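Local coordinates for protein lytic polysaccharide monooxygenase (Neurospora crassa, PDB 4QI8) that probably cleaves cellulose chains oxidatively, using an active-site copper that must first be reduced and oxygen or hydrogen peroxide as cosubstrate, at residues 78-83 against 129-134. Residues are numbered along the deposited sequence; the frame is centred on the assembly and turned at random.
Sequences FYLARV and SCIKSG
The carbonyl oxygen of S133 accepts two hydrogen bonds from the guanidinium of R82. R82 NH2 lies 2.9 Å from S133 O, and R82 NE lies 3.1 Å from the same atom. The grip is side-on, with S133 O almost in the guanidinium plane. NH2 lies in the carbonyl plane, whereas NE sits above it, 47° out. R82 reaches this oxygen as a straight arm: CG is anti to the backbone N (chi1 -173°), and the chain stays extended to NE. The two bonds to one atom should limit rotation of the guanidinium.

K132 passes obliquely over one face of that group, offset toward its rim. Its CE comes within 3.6 Å of R82 NH2, so the aliphatic part of the lysine makes the contact. The two cationic ends are close, with K132 NZ 4.0 Å from R82 NH2, and would repel each other. D85 probably offsets this, since it forms a salt bridge with R82 NH2 and a long, weak ion pair with K132 NZ.

Deeper in, L80 and I131 meet tip to tip at about a right angle, their CD1 atoms 3.7 Å apart. Both are buried; F100 also packs on L80 and F212 on I131. The loop carrying I131 is tied to the C-terminus by the C130–C214 disulfide.

The contact lies away from the copper site. It joins the loop that leads from strand 122-126 into strand 134-144 to strand 76-82, the antiparallel neighbour of 134-144. This is a loop crossing between the two sheets of the AA9 beta-sandwich.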
ATOM      1  N   PHE A  78      -2.475   3.179   0.345  1.00  6.55           N
ATOM      2  CA  PHE A  78      -1.416   3.278  -0.658  1.00  6.36           C
ATOM      3  C   PHE A  78      -0.414   4.357  -0.278  1.00  6.06           C
ATOM      4  O   PHE A  78      -0.791   5.435   0.194  1.00  6.71           O
ATOM      5  CB  PHE A  78      -1.994   3.601  -2.051  1.00  6.95           C
ATOM      6  CG  PHE A  78      -2.848   2.506  -2.632  1.00  7.31           C
ATOM      7  CD1 PHE A  78      -2.267   1.431  -3.294  1.00  7.35           C
ATOM      8  CD2 PHE A  78      -4.232   2.548  -2.518  1.00  8.37           C
ATOM      9  CE1 PHE A  78      -3.047   0.434  -3.827  1.00  8.43           C
ATOM     10  CE2 PHE A  78      -5.010   1.532  -3.039  1.00  8.81           C
ATOM     11  CZ  PHE A  78      -4.417   0.478  -3.689  1.00  8.84           C
ATOM     12  N   TYR A  79       0.862   4.068  -0.521  1.00  6.19           N
ATOM     13  CA  TYR A  79       1.953   4.985  -0.248  1.00  5.96           C
ATOM     14  C   TYR A  79       2.864   5.071  -1.467  1.00  5.91           C
ATOM     15  O   TYR A  79       3.024   4.097  -2.211  1.00  6.80           O
ATOM     16  CB  TYR A  79       2.814   4.503   0.911  1.00  6.30           C
ATOM     17  CG  TYR A  79       2.195   4.451   2.290  1.00  6.41           C
ATOM     18  CD1 TYR A  79       1.266   3.482   2.637  1.00  6.76           C
ATOM     19  CD2 TYR A  79       2.591   5.360   3.277  1.00  6.58           C
ATOM     20  CE1 TYR A  79       0.741   3.422   3.934  1.00  6.79           C
ATOM     21  CE2 TYR A  79       2.090   5.291   4.565  1.00  7.56           C
ATOM     22  CZ  TYR A  79       1.168   4.335   4.887  1.00  6.31           C
ATOM     23  OH  TYR A  79       0.699   4.282   6.175  1.00  7.48           O
ATOM     24  N   LEU A  80       3.499   6.229  -1.620  1.00  6.37           N
ATOM     25  CA  LEU A  80       4.562   6.414  -2.598  1.00  6.10           C
ATOM     26  C   LEU A  80       5.892   6.697  -1.913  1.00  6.59           C
ATOM     27  O   LEU A  80       5.933   7.262  -0.818  1.00  7.05           O
ATOM     28  CB  LEU A  80       4.252   7.618  -3.483  1.00  7.84           C
ATOM     29  CG  LEU A  80       3.203   7.401  -4.570  1.00  7.27           C
ATOM     30  CD1 LEU A  80       2.810   8.724  -5.227  1.00  7.51           C
ATOM     31  CD2 LEU A  80       3.708   6.428  -5.642  1.00  7.88           C
ATOM     32  N   ALA A  81       6.980   6.333  -2.590  1.00  6.64           N
ATOM     33  CA  ALA A  81       8.328   6.710  -2.165  1.00  6.93           C
ATOM     34  C   ALA A  81       9.139   7.009  -3.409  1.00  7.08           C
ATOM     35  O   ALA A  81       9.173   6.202  -4.335  1.00  7.82           O
ATOM     36  CB  ALA A  81       8.981   5.599  -1.354  1.00  7.90           C
ATOM     37  N   ARG A  82       9.800   8.163  -3.424  1.00  8.17           N
ATOM     38  CA  ARG A  82      10.548   8.586  -4.596  1.00  8.78           C
ATOM     39  C   ARG A  82      12.003   8.136  -4.525  1.00  9.19           C
ATOM     40  O   ARG A  82      12.743   8.452  -3.590  1.00 10.10           O
ATOM     41  CB  ARG A  82      10.494  10.104  -4.754  1.00  9.40           C
ATOM     42  CG  ARG A  82      11.120  10.575  -6.055  1.00 10.45           C
ATOM     43  CD  ARG A  82      11.029  12.078  -6.223  1.00 11.20           C
ATOM     44  NE  ARG A  82      11.596  12.546  -7.489  1.00 12.52           N
ATOM     45  CZ  ARG A  82      12.894  12.717  -7.727  1.00 12.98           C
ATOM     46  NH1 ARG A  82      13.804  12.467  -6.793  1.00 14.90           N
ATOM     47  NH2 ARG A  82      13.288  13.161  -8.911  1.00 15.36           N
ATOM     48  N   VAL A  83      12.428   7.420  -5.555  1.00  9.35           N
ATOM     49  CA  VAL A  83      13.808   6.990  -5.659  1.00  9.44           C
ATOM     50  C   VAL A  83      14.718   8.223  -5.803  1.00 11.22           C
ATOM     51  O   VAL A  83      14.438   9.084  -6.625  1.00 11.72           O
ATOM     52  CB  VAL A  83      13.983   6.093  -6.892  1.00 10.23           C
ATOM     53  CG1 VAL A  83      15.426   5.652  -7.020  0.86 10.50           C
ATOM     54  CG2 VAL A  83      13.047   4.878  -6.841  0.83  8.66           C
ATOM     55  N   SER A 129      -0.970  15.260  -8.545  1.00 14.84           N
ATOM     56  CA  SER A 129      -0.490  16.020  -9.696  1.00 15.40           C
ATOM     57  C   SER A 129       0.794  16.773  -9.398  1.00 14.77           C
ATOM     58  O   SER A 129       1.576  17.072 -10.305  1.00 17.09           O
ATOM     59  CB  SER A 129      -1.556  17.026 -10.146  1.00 16.58           C
ATOM     60  OG  SER A 129      -1.803  18.007  -9.147  1.00 18.69           O
ATOM     61  N   CYS A 130       0.997  17.098  -8.128  1.00 14.23           N
ATOM     62  CA  CYS A 130       1.973  18.113  -7.765  1.00 14.89           C
ATOM     63  C   CYS A 130       3.340  17.567  -7.372  1.00 14.73           C
ATOM     64  O   CYS A 130       4.278  18.343  -7.184  1.00 16.15           O
ATOM     65  CB  CYS A 130       1.421  18.987  -6.633  1.00 16.14           C
ATOM     66  SG  CYS A 130       1.010  18.064  -5.114  1.00 19.75           S
ATOM     67  N   ILE A 131       3.466  16.250  -7.242  1.00 14.72           N
ATOM     68  CA  ILE A 131       4.721  15.683  -6.776  1.00 13.92           C
ATOM     69  C   ILE A 131       5.773  15.692  -7.887  1.00 13.56           C
ATOM     70  O   ILE A 131       5.452  15.793  -9.071  1.00 14.71           O
ATOM     71  CB  ILE A 131       4.530  14.263  -6.188  1.00 12.34           C
ATOM     72  CG1 ILE A 131       3.936  13.318  -7.235  1.00 12.22           C
ATOM     73  CG2 ILE A 131       3.646  14.326  -4.950  1.00 13.78           C
ATOM     74  CD1 ILE A 131       3.885  11.878  -6.779  1.00 13.41           C
ATOM     75  N   LYS A 132       7.036  15.602  -7.491  1.00 13.19           N
ATOM     76  CA  LYS A 132       8.148  15.710  -8.428  1.00 14.62           C
ATOM     77  C   LYS A 132       8.255  14.474  -9.319  1.00 12.59           C
ATOM     78  O   LYS A 132       8.172  13.352  -8.838  1.00 13.17           O
ATOM     79  CB  LYS A 132       9.453  15.893  -7.651  1.00 16.77           C
ATOM     80  CG  LYS A 132      10.535  16.669  -8.387  1.00 25.56           C
ATOM     81  CD  LYS A 132      11.827  16.731  -7.586  1.00 29.44           C
ATOM     82  CE  LYS A 132      13.030  16.689  -8.513  1.00 29.93           C
ATOM     83  NZ  LYS A 132      14.329  16.820  -7.797  1.00 32.83           N
ATOM     84  N   SER A 133       8.461  14.680 -10.613  1.00 13.10           N
ATOM     85  CA  SER A 133       8.685  13.569 -11.527  1.00 13.31           C
ATOM     86  C   SER A 133       9.887  12.766 -11.061  1.00 12.60           C
ATOM     87  O   SER A 133      10.799  13.293 -10.426  1.00 14.51           O
ATOM     88  CB  SER A 133       8.934  14.075 -12.942  1.00 16.63           C
ATOM     89  OG  SER A 133      10.095  14.879 -12.982  1.00 22.66           O
ATOM     90  N   GLY A 134       9.871  11.477 -11.360  1.00 12.28           N
ATOM     91  CA  GLY A 134      10.984  10.611 -11.044  1.00 12.00           C
ATOM     92  C   GLY A 134      10.525   9.175 -10.964  1.00 10.71           C
ATOM     93  O   GLY A 134       9.381   8.866 -11.271  1.00 10.91           O
TER